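PGRP-Hd - Peptidoglycan recognition protein homologue (Alvinella pompejana, PDB 3EP1) probably recognises bacterial peptidoglycan as an innate-immunity protein of the N-acetylmuramoyl-L-alanine amidase family, in a heat-tolerant deep-sea worm. Local coordinates at residues F30-G35 with I78-L83; V6-W11 with A65-D70; G88-G93 with Q129-K134. One frame throughout, in Å; residues are numbered along the deposited sequence.

Contact 1: F30-G35 with I78-L83; sequences FLWQTG and IKYNFL
Trp32 and Tyr80 carry this contact almost by themselves, leaning their rings together from strand 26-33 and from the loop leading into strand 82-84. The closest approach is apolar: Tyr80 CE2 sits 3.7 Å from Trp32 CB, at the root of the indole. The same tyrosine carbon also lies 3.9 Å from Trp32 CG, so one side of the phenol ring rides along the start of the tryptophan side chain. The phenol oxygen joins only by packing, with Tyr80 OH 3.8 Å from Trp32 CB. The Trp32 side chain also touches Thr103 in a loop.

The aromatic relation is looser. The five-membered ring of Trp32 and the Tyr80 ring have centroids 5.8 Å apart and planes inclined at 50°, an oblique pair. Both side chains put CG anti to their own carbonyl carbon (chi1 -69° in Trp32, -45° in Tyr80), and from there they run across each other at about a right angle. Lys79 CB comes over one face of the Tyr80 ring, toward its rim, at a height of 4.0 Å. With an alanine here instead of Tyr80, the CB-CG flank of Trp32 would probably lose its aromatic neighbour, leaving a gap between the two segments and the indole freer to turn.

In the mixed sheet of the amidase-like PGRP fold, strands 26-33 and 82-84 are not neighbours: strand 110-115 runs between them. Trp32 pairs through its backbone with Val113 and Val115 of that strand, and the Tyr80 side chain rests on Ala114, so the aromatic pair bridges over the intervening strand. Thr34 and Leu83 both pack on Leu66 of helix 59-72, which covers this part of the sheet.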
loop_
_atom_site.group_PDB
_atom_site.type_symbol
_atom_site.label_atom_id
_atom_site.label_comp_id
_atom_site.label_asym_id
_atom_site.label_seq_id
_atom_site.Cartn_x
_atom_site.Cartn_y
_atom_site.Cartn_z
ATOM N N PHE A 30 9.117 -3.932 14.175
ATOM C CA PHE A 30 9.587 -3.457 15.473
ATOM C C PHE A 30 9.315 -1.972 15.639
ATOM O O PHE A 30 9.761 -1.163 14.830
ATOM C CB PHE A 30 11.084 -3.739 15.631
ATOM C CG PHE A 30 11.407 -5.196 15.771
ATOM C CD1 PHE A 30 10.948 -5.917 16.875
ATOM C CD2 PHE A 30 12.129 -5.860 14.789
ATOM C CE1 PHE A 30 11.202 -7.280 16.994
ATOM C CE2 PHE A 30 12.390 -7.229 14.897
ATOM C CZ PHE A 30 11.924 -7.938 16.002
ATOM N N LEU A 31 8.585 -1.622 16.698
ATOM C CA LEU A 31 8.233 -0.232 16.978
ATOM C C LEU A 31 9.143 0.451 17.991
ATOM O O LEU A 31 9.327 -0.038 19.108
ATOM C CB LEU A 31 6.784 -0.136 17.470
ATOM C CG LEU A 31 5.672 0.055 16.432
ATOM C CD1 LEU A 31 4.340 0.206 17.149
ATOM C CD2 LEU A 31 5.937 1.296 15.594
ATOM N N TRP A 32 9.708 1.582 17.589
ATOM C CA TRP A 32 10.598 2.363 18.444
ATOM C C TRP A 32 10.171 3.811 18.418
ATOM O O TRP A 32 9.796 4.320 17.374
ATOM C CB TRP A 32 12.038 2.308 17.945
ATOM C CG TRP A 32 12.694 0.998 18.087
ATOM C CD1 TRP A 32 12.565 -0.082 17.267
ATOM C CD2 TRP A 32 13.620 0.623 19.112
ATOM N NE1 TRP A 32 13.360 -1.109 17.713
ATOM C CE2 TRP A 32 14.018 -0.705 18.845
ATOM C CE3 TRP A 32 14.153 1.283 20.230
ATOM C CZ2 TRP A 32 14.929 -1.391 19.654
ATOM C CZ3 TRP A 32 15.060 0.602 21.034
ATOM C CH2 TRP A 32 15.439 -0.723 20.739
ATOM N N GLN A 33 10.238 4.472 19.564
ATOM C CA GLN A 33 9.876 5.878 19.647
ATOM C C GLN A 33 11.180 6.669 19.596
ATOM O O GLN A 33 12.199 6.205 20.117
ATOM C CB GLN A 33 9.170 6.165 20.969
ATOM C CG GLN A 33 10.119 6.291 22.149
ATOM C CD GLN A 33 9.403 6.517 23.461
ATOM O OE1 GLN A 33 8.542 7.385 23.570
ATOM N NE2 GLN A 33 9.767 5.740 24.472
ATOM N N THR A 34 11.166 7.845 18.971
ATOM C CA THR A 34 12.381 8.649 18.919
ATOM C C THR A 34 12.648 9.277 20.289
ATOM O O THR A 34 13.749 9.753 20.570
ATOM C CB THR A 34 12.312 9.725 17.811
ATOM O OG1 THR A 34 11.177 10.573 18.006
ATOM C CG2 THR A 34 12.217 9.050 16.452
ATOM N N GLY A 35 11.633 9.264 21.144
ATOM C CA GLY A 35 11.802 9.765 22.494
ATOM C C GLY A 35 11.363 11.173 22.829
ATOM O O GLY A 35 11.136 12.007 21.947
ATOM N N ILE A 78 20.326 5.924 8.239
ATOM C CA ILE A 78 19.355 6.133 9.308
ATOM C C ILE A 78 18.916 4.708 9.698
ATOM O O ILE A 78 18.772 3.849 8.829
ATOM C CB ILE A 78 18.171 7.022 8.796
ATOM C CG1 ILE A 78 17.305 7.483 9.967
ATOM C CG2 ILE A 78 17.347 6.274 7.747
ATOM C CD1 ILE A 78 16.286 8.527 9.574
ATOM N N LYS A 79 18.748 4.459 10.996
ATOM C CA LYS A 79 18.395 3.138 11.540
ATOM C C LYS A 79 17.100 2.450 11.120
ATOM O O LYS A 79 17.039 1.218 11.050
ATOM C CB LYS A 79 18.384 3.186 13.068
ATOM C CG LYS A 79 19.692 3.560 13.717
ATOM C CD LYS A 79 19.517 3.626 15.223
ATOM C CE LYS A 79 20.771 4.137 15.899
ATOM N NZ LYS A 79 20.526 4.430 17.334
ATOM N N TYR A 80 16.065 3.229 10.848
ATOM C CA TYR A 80 14.783 2.645 10.509
ATOM C C TYR A 80 14.404 2.557 9.039
ATOM O O TYR A 80 14.929 3.285 8.203
ATOM C CB TYR A 80 13.705 3.391 11.283
ATOM C CG TYR A 80 14.078 3.614 12.735
ATOM C CD1 TYR A 80 14.695 4.796 13.142
ATOM C CD2 TYR A 80 13.830 2.635 13.698
ATOM C CE1 TYR A 80 15.053 5.002 14.477
ATOM C CE2 TYR A 80 14.191 2.832 15.035
ATOM C CZ TYR A 80 14.797 4.018 15.416
ATOM O OH TYR A 80 15.131 4.225 16.735
ATOM N N ASN A 81 13.485 1.641 8.744
ATOM C CA ASN A 81 12.974 1.427 7.390
ATOM C C ASN A 81 11.962 2.516 7.044
ATOM O O ASN A 81 11.827 2.899 5.884
ATOM C CB ASN A 81 12.285 0.063 7.295
ATOM C CG ASN A 81 13.255 -1.087 7.380
ATOM O OD1 ASN A 81 13.881 -1.456 6.389
ATOM N ND2 ASN A 81 13.399 -1.655 8.570
ATOM N N PHE A 82 11.250 2.986 8.067
ATOM C CA PHE A 82 10.240 4.028 7.936
ATOM C C PHE A 82 10.082 4.778 9.252
ATOM O O PHE A 82 10.436 4.270 10.311
ATOM C CB PHE A 82 8.871 3.439 7.578
ATOM C CG PHE A 82 8.819 2.769 6.237
ATOM C CD1 PHE A 82 8.977 1.394 6.127
ATOM C CD2 PHE A 82 8.622 3.519 5.082
ATOM C CE1 PHE A 82 8.942 0.774 4.889
ATOM C CE2 PHE A 82 8.586 2.912 3.841
ATOM C CZ PHE A 82 8.749 1.533 3.744
ATOM N N LEU A 83 9.531 5.984 9.177
ATOM C CA LEU A 83 9.288 6.799 10.359
ATOM C C LEU A 83 7.932 7.471 10.163
ATOM O O LEU A 83 7.561 7.805 9.044
ATOM C CB LEU A 83 10.387 7.851 10.541
ATOM C CG LEU A 83 11.843 7.384 10.625
ATOM C CD1 LEU A 83 12.407 7.215 9.224
ATOM C CD2 LEU A 83 12.669 8.407 11.392
#

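Contact 2: V6-W11 with A65-D70; sequences VPRQQW and ALQDAD
Gln67 brings its amide obliquely to the CZ3-CH2 side of the Trp11 ring, and this is the tight half of the contact. Gln67 OE1 lies 3.6 Å from Trp11 CZ3, and Gln67 CD is 3.8 Å from Trp11 CH2. Ring and amide planes are 59° apart, so the amide is well away from lying flat on the ring. Gln67 gets there because CG stands anti to the backbone N (chi1 -177°) and the chain stays extended, carrying its end off helix 59-72. Arg8 O stands above one face of the indole, toward its rim.

The looser side belongs to Arg8, partly exposed, which meets the helix with a single atom: its NH2 is 3.4 Å from Gln67 NE2. Both are donors, so this is mere proximity, with guanidinium and amide planes 63° apart.

The two donors share Ile14 O, to which Gln67 NE2 is hydrogen-bonded and Arg8 NH2 weakly so, and both side chains reach Asp77. Gln67 NE2 bonds to Asp77 OD1; Arg8 NH1 forms a salt bridge to Asp77 OD2 and a bond to Gly93 O, and Trp11 NE1 goes to Glu92 O. The Asp77 carboxylate thus ties the N-terminal loop and helix 59-72 together, and its negative charge probably eases the crowding of N-H groups.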
loop_
_atom_site.group_PDB
_atom_site.type_symbol
_atom_site.label_atom_id
_atom_site.label_comp_id
_atom_site.label_asym_id
_atom_site.label_seq_id
_atom_site.Cartn_x
_atom_site.Cartn_y
_atom_site.Cartn_z
ATOM N N VAL A 6 6.708 9.830 2.141
ATOM C CA VAL A 6 7.719 10.828 1.794
ATOM C C VAL A 6 9.064 10.150 1.477
ATOM O O VAL A 6 9.690 9.551 2.346
ATOM C CB VAL A 6 7.915 11.851 2.931
ATOM C CG1 VAL A 6 8.980 12.851 2.543
ATOM C CG2 VAL A 6 6.607 12.576 3.218
ATOM N N PRO A 7 9.526 10.257 0.220
ATOM C CA PRO A 7 10.786 9.656 -0.226
ATOM C C PRO A 7 12.021 10.283 0.412
ATOM O O PRO A 7 11.979 11.424 0.871
ATOM C CB PRO A 7 10.737 9.864 -1.733
ATOM C CG PRO A 7 10.100 11.216 -1.829
ATOM C CD PRO A 7 8.964 11.123 -0.833
ATOM N N ARG A 8 13.114 9.520 0.426
ATOM C CA ARG A 8 14.390 9.952 1.000
ATOM C C ARG A 8 14.797 11.339 0.520
ATOM O O ARG A 8 15.166 12.200 1.316
ATOM C CB ARG A 8 15.512 8.977 0.626
ATOM C CG ARG A 8 15.403 7.592 1.227
ATOM C CD ARG A 8 16.513 6.688 0.698
ATOM N NE ARG A 8 17.841 7.113 1.141
ATOM C CZ ARG A 8 18.348 6.854 2.341
ATOM N NH1 ARG A 8 17.641 6.168 3.226
ATOM N NH2 ARG A 8 19.564 7.274 2.658
ATOM N N GLN A 9 14.734 11.543 -0.789
ATOM C CA GLN A 9 15.126 12.820 -1.360
ATOM C C GLN A 9 14.281 14.014 -0.912
ATOM O O GLN A 9 14.743 15.151 -0.980
ATOM C CB GLN A 9 15.138 12.742 -2.887
ATOM C CG GLN A 9 15.490 14.066 -3.525
ATOM C CD GLN A 9 16.043 13.951 -4.937
ATOM O OE1 GLN A 9 16.523 14.939 -5.497
ATOM N NE2 GLN A 9 15.981 12.751 -5.518
ATOM N N GLN A 10 13.060 13.772 -0.449
ATOM C CA GLN A 10 12.213 14.881 -0.016
ATOM C C GLN A 10 12.725 15.440 1.307
ATOM O O GLN A 10 12.483 16.605 1.618
ATOM C CB GLN A 10 10.744 14.447 0.105
ATOM C CG GLN A 10 9.733 15.563 -0.190
ATOM C CD GLN A 10 8.436 15.044 -0.823
ATOM O OE1 GLN A 10 8.443 14.452 -1.905
ATOM N NE2 GLN A 10 7.317 15.275 -0.146
ATOM N N TRP A 11 13.422 14.625 2.097
ATOM C CA TRP A 11 13.977 15.150 3.340
ATOM C C TRP A 11 15.489 15.345 3.234
ATOM O O TRP A 11 16.177 15.443 4.243
ATOM C CB TRP A 11 13.623 14.288 4.571
ATOM C CG TRP A 11 13.891 12.808 4.506
ATOM C CD1 TRP A 11 13.050 11.842 4.032
ATOM C CD2 TRP A 11 15.053 12.123 4.989
ATOM N NE1 TRP A 11 13.609 10.597 4.197
ATOM C CE2 TRP A 11 14.839 10.738 4.780
ATOM C CE3 TRP A 11 16.253 12.541 5.577
ATOM C CZ2 TRP A 11 15.783 9.768 5.140
ATOM C CZ3 TRP A 11 17.194 11.577 5.935
ATOM C CH2 TRP A 11 16.952 10.207 5.716
ATOM N N ALA A 65 18.129 15.023 10.776
ATOM C CA ALA A 65 18.946 15.057 11.983
ATOM C C ALA A 65 19.213 13.656 12.524
ATOM O O ALA A 65 20.294 13.373 13.031
ATOM C CB ALA A 65 18.254 15.895 13.056
ATOM N N LEU A 66 18.216 12.784 12.435
ATOM C CA LEU A 66 18.370 11.425 12.926
ATOM C C LEU A 66 19.394 10.712 12.067
ATOM O O LEU A 66 20.288 10.038 12.580
ATOM C CB LEU A 66 17.029 10.681 12.884
ATOM C CG LEU A 66 16.003 11.074 13.955
ATOM C CD1 LEU A 66 14.629 10.496 13.610
ATOM C CD2 LEU A 66 16.478 10.571 15.311
ATOM N N GLN A 67 19.274 10.863 10.753
ATOM C CA GLN A 67 20.224 10.209 9.874
ATOM C C GLN A 67 21.630 10.623 10.290
ATOM O O GLN A 67 22.477 9.775 10.540
ATOM C CB GLN A 67 19.983 10.585 8.409
ATOM C CG GLN A 67 20.925 9.865 7.461
ATOM C CD GLN A 67 20.784 10.303 6.028
ATOM O OE1 GLN A 67 20.796 11.495 5.731
ATOM N NE2 GLN A 67 20.663 9.340 5.124
ATOM N N ASP A 68 21.867 11.927 10.386
ATOM C CA ASP A 68 23.180 12.434 10.779
ATOM C C ASP A 68 23.699 11.759 12.048
ATOM O O ASP A 68 24.867 11.363 12.128
ATOM C CB ASP A 68 23.114 13.943 11.014
ATOM C CG ASP A 68 22.958 14.724 9.733
ATOM O OD1 ASP A 68 22.686 15.940 9.820
ATOM O OD2 ASP A 68 23.107 14.131 8.642
ATOM N N ALA A 69 22.816 11.639 13.034
ATOM C CA ALA A 69 23.153 11.022 14.307
ATOM C C ALA A 69 23.510 9.555 14.115
ATOM O O ALA A 69 24.425 9.037 14.756
ATOM C CB ALA A 69 21.979 11.148 15.277
ATOM N N ASP A 70 22.791 8.883 13.225
ATOM C CA ASP A 70 23.056 7.478 12.988
ATOM C C ASP A 70 24.391 7.267 12.281
ATOM O O ASP A 70 25.116 6.330 12.602
ATOM C CB ASP A 70 21.893 6.859 12.207
ATOM C CG ASP A 70 20.591 6.861 13.012
ATOM O OD1 ASP A 70 19.559 6.388 12.503
ATOM O OD2 ASP A 70 20.601 7.340 14.162
#

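Contact 3: G88-G93 with Q129-K134; sequences GVIYEG and QDALSK
Ala131, Ile90 and Gly88 make most of this contact, in which helix 126-141 packs against the beta-hairpin of strands 82-84 and 90-92 in the mixed sheet of the peptidoglycan-recognition fold. Ala131 buries the most surface. Its methyl group points at the hairpin and meets the Gly88 backbone at the turn, with CB 3.3 Å from Gly88 O and 3.8 Å from Gly88 CA. The small side chain lets the backbones close to 5.1 Å between Gly88 CA and Ala131 CA.

Gly88, third in buried surface, has a left-handed backbone (phi 82°, psi 9°). A side chain there would press on the carbonyl oxygen of the preceding residue.

Ile90, second in buried surface, points from strand 90-92 toward the helix. Its CG1 branch does the touching: CG1 lies anti to the carbonyl carbon (chi1 -58°), which carries the ethyl arm alongside Ala131, with Ile90 CG1 3.9 Å from Ala131 CB. The Ile90 side chain also packs on Ile5, and Lys134, farther along the helix, reaches Ile137 of the second subunit. At the end of the arm, Ile90 CD1 lies 3.6 Å from Ala131 O and 4.0 Å from Lys134 CE, a methyl that touches both a helix carbonyl and the aliphatic part of a lysine.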
loop_
_atom_site.group_PDB
_atom_site.type_symbol
_atom_site.label_atom_id
_atom_site.label_comp_id
_atom_site.label_asym_id
_atom_site.label_seq_id
_atom_site.Cartn_x
_atom_site.Cartn_y
_atom_site.Cartn_z
ATOM N N GLY A 88 0.399 11.781 11.064
ATOM C CA GLY A 88 0.189 10.709 10.106
ATOM C C GLY A 88 1.070 10.698 8.869
ATOM O O GLY A 88 0.835 9.916 7.948
ATOM N N VAL A 89 2.081 11.555 8.833
ATOM C CA VAL A 89 2.984 11.605 7.693
ATOM C C VAL A 89 4.002 10.464 7.790
ATOM O O VAL A 89 4.645 10.286 8.817
ATOM C CB VAL A 89 3.735 12.959 7.649
ATOM C CG1 VAL A 89 4.638 13.021 6.425
ATOM C CG2 VAL A 89 2.725 14.113 7.642
ATOM N N ILE A 90 4.142 9.691 6.721
ATOM C CA ILE A 90 5.089 8.579 6.702
ATOM C C ILE A 90 6.341 8.945 5.909
ATOM O O ILE A 90 6.240 9.409 4.777
ATOM C CB ILE A 90 4.473 7.321 6.049
ATOM C CG1 ILE A 90 3.200 6.904 6.782
ATOM C CG2 ILE A 90 5.468 6.184 6.086
ATOM C CD1 ILE A 90 2.519 5.668 6.181
ATOM N N TYR A 91 7.518 8.725 6.493
ATOM C CA TYR A 91 8.767 9.043 5.805
ATOM C C TYR A 91 9.566 7.804 5.475
ATOM O O TYR A 91 9.678 6.883 6.282
ATOM C CB TYR A 91 9.664 9.967 6.643
ATOM C CG TYR A 91 9.036 11.278 7.032
ATOM C CD1 TYR A 91 8.280 11.386 8.194
ATOM C CD2 TYR A 91 9.182 12.410 6.230
ATOM C CE1 TYR A 91 7.686 12.583 8.554
ATOM C CE2 TYR A 91 8.586 13.619 6.583
ATOM C CZ TYR A 91 7.842 13.698 7.744
ATOM O OH TYR A 91 7.249 14.889 8.115
ATOM N N GLU A 92 10.148 7.793 4.287
ATOM C CA GLU A 92 10.940 6.656 3.885
ATOM C C GLU A 92 12.328 6.742 4.510
ATOM O O GLU A 92 13.012 7.750 4.382
ATOM C CB GLU A 92 11.065 6.586 2.358
ATOM C CG GLU A 92 12.051 5.512 1.916
ATOM C CD GLU A 92 12.334 5.516 0.436
ATOM O OE1 GLU A 92 12.190 6.577 -0.209
ATOM O OE2 GLU A 92 12.727 4.448 -0.074
ATOM N N GLY A 93 12.721 5.686 5.210
ATOM C CA GLY A 93 14.041 5.640 5.800
ATOM C C GLY A 93 14.818 4.779 4.830
ATOM O O GLY A 93 15.046 5.175 3.691
ATOM N N GLN A 129 -1.642 6.479 14.356
ATOM C CA GLN A 129 -2.082 5.086 14.345
ATOM C C GLN A 129 -2.572 4.640 12.976
ATOM O O GLN A 129 -2.219 3.559 12.515
ATOM C CB GLN A 129 -3.201 4.870 15.352
ATOM C CG GLN A 129 -2.736 4.792 16.783
ATOM C CD GLN A 129 -3.892 4.633 17.741
ATOM O OE1 GLN A 129 -4.743 3.761 17.566
ATOM N NE2 GLN A 129 -3.931 5.476 18.763
ATOM N N ASP A 130 -3.393 5.468 12.332
ATOM C CA ASP A 130 -3.927 5.131 11.016
ATOM C C ASP A 130 -2.818 5.002 9.982
ATOM O O ASP A 130 -2.877 4.129 9.123
ATOM C CB ASP A 130 -4.942 6.181 10.560
ATOM C CG ASP A 130 -6.151 6.256 11.478
ATOM O OD1 ASP A 130 -6.597 7.378 11.784
ATOM O OD2 ASP A 130 -6.658 5.193 11.896
ATOM N N ALA A 131 -1.814 5.875 10.063
ATOM C CA ALA A 131 -0.692 5.825 9.128
ATOM C C ALA A 131 0.043 4.518 9.377
ATOM O O ALA A 131 0.428 3.817 8.442
ATOM C CB ALA A 131 0.247 7.012 9.347
ATOM N N LEU A 132 0.229 4.200 10.652
ATOM C CA LEU A 132 0.892 2.969 11.037
ATOM C C LEU A 132 0.114 1.815 10.434
ATOM O O LEU A 132 0.682 0.935 9.801
ATOM C CB LEU A 132 0.927 2.835 12.557
ATOM C CG LEU A 132 1.446 1.508 13.123
ATOM C CD1 LEU A 132 2.687 1.061 12.371
ATOM C CD2 LEU A 132 1.746 1.677 14.603
ATOM N N SER A 133 -1.198 1.846 10.626
ATOM C CA SER A 133 -2.074 0.808 10.102
ATOM C C SER A 133 -1.964 0.707 8.585
ATOM O O SER A 133 -1.859 -0.391 8.038
ATOM C CB SER A 133 -3.520 1.100 10.490
ATOM O OG SER A 133 -4.360 0.039 10.079
ATOM N N LYS A 134 -1.980 1.855 7.910
ATOM C CA LYS A 134 -1.883 1.881 6.452
ATOM C C LYS A 134 -0.565 1.295 5.949
ATOM O O LYS A 134 -0.556 0.498 5.017
ATOM C CB LYS A 134 -2.034 3.317 5.935
ATOM C CG LYS A 134 -1.957 3.454 4.408
ATOM C CD LYS A 134 -2.191 4.906 3.958
ATOM C CE LYS A 134 -1.127 5.828 4.541
ATOM N NZ LYS A 134 -1.498 7.262 4.475
#

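Overall arrangement
The three contacts lie on and beside one mixed sheet, with centres about 12 Å (contacts 1 and 2), 11 Å (1 and 3) and 15 Å (2 and 3) apart. Contacts 1 and 2 interleave along the chain, 6-11, 30-35, 65-70, 78-83, whereas contact 3 opens only after both have closed. Contacts 1 and 3 meet in the hairpin of strands 82-84 and 90-92, where Leu83 pairs with Tyr91. Helix 59-72 joins contacts 1 and 2 through Asp70 and Lys79, and Val6 pairs with Ile90 and Glu92 between contacts 2 and 3. The N-terminal loop, strands of the sheet and two helices are thus fastened into one compact domain.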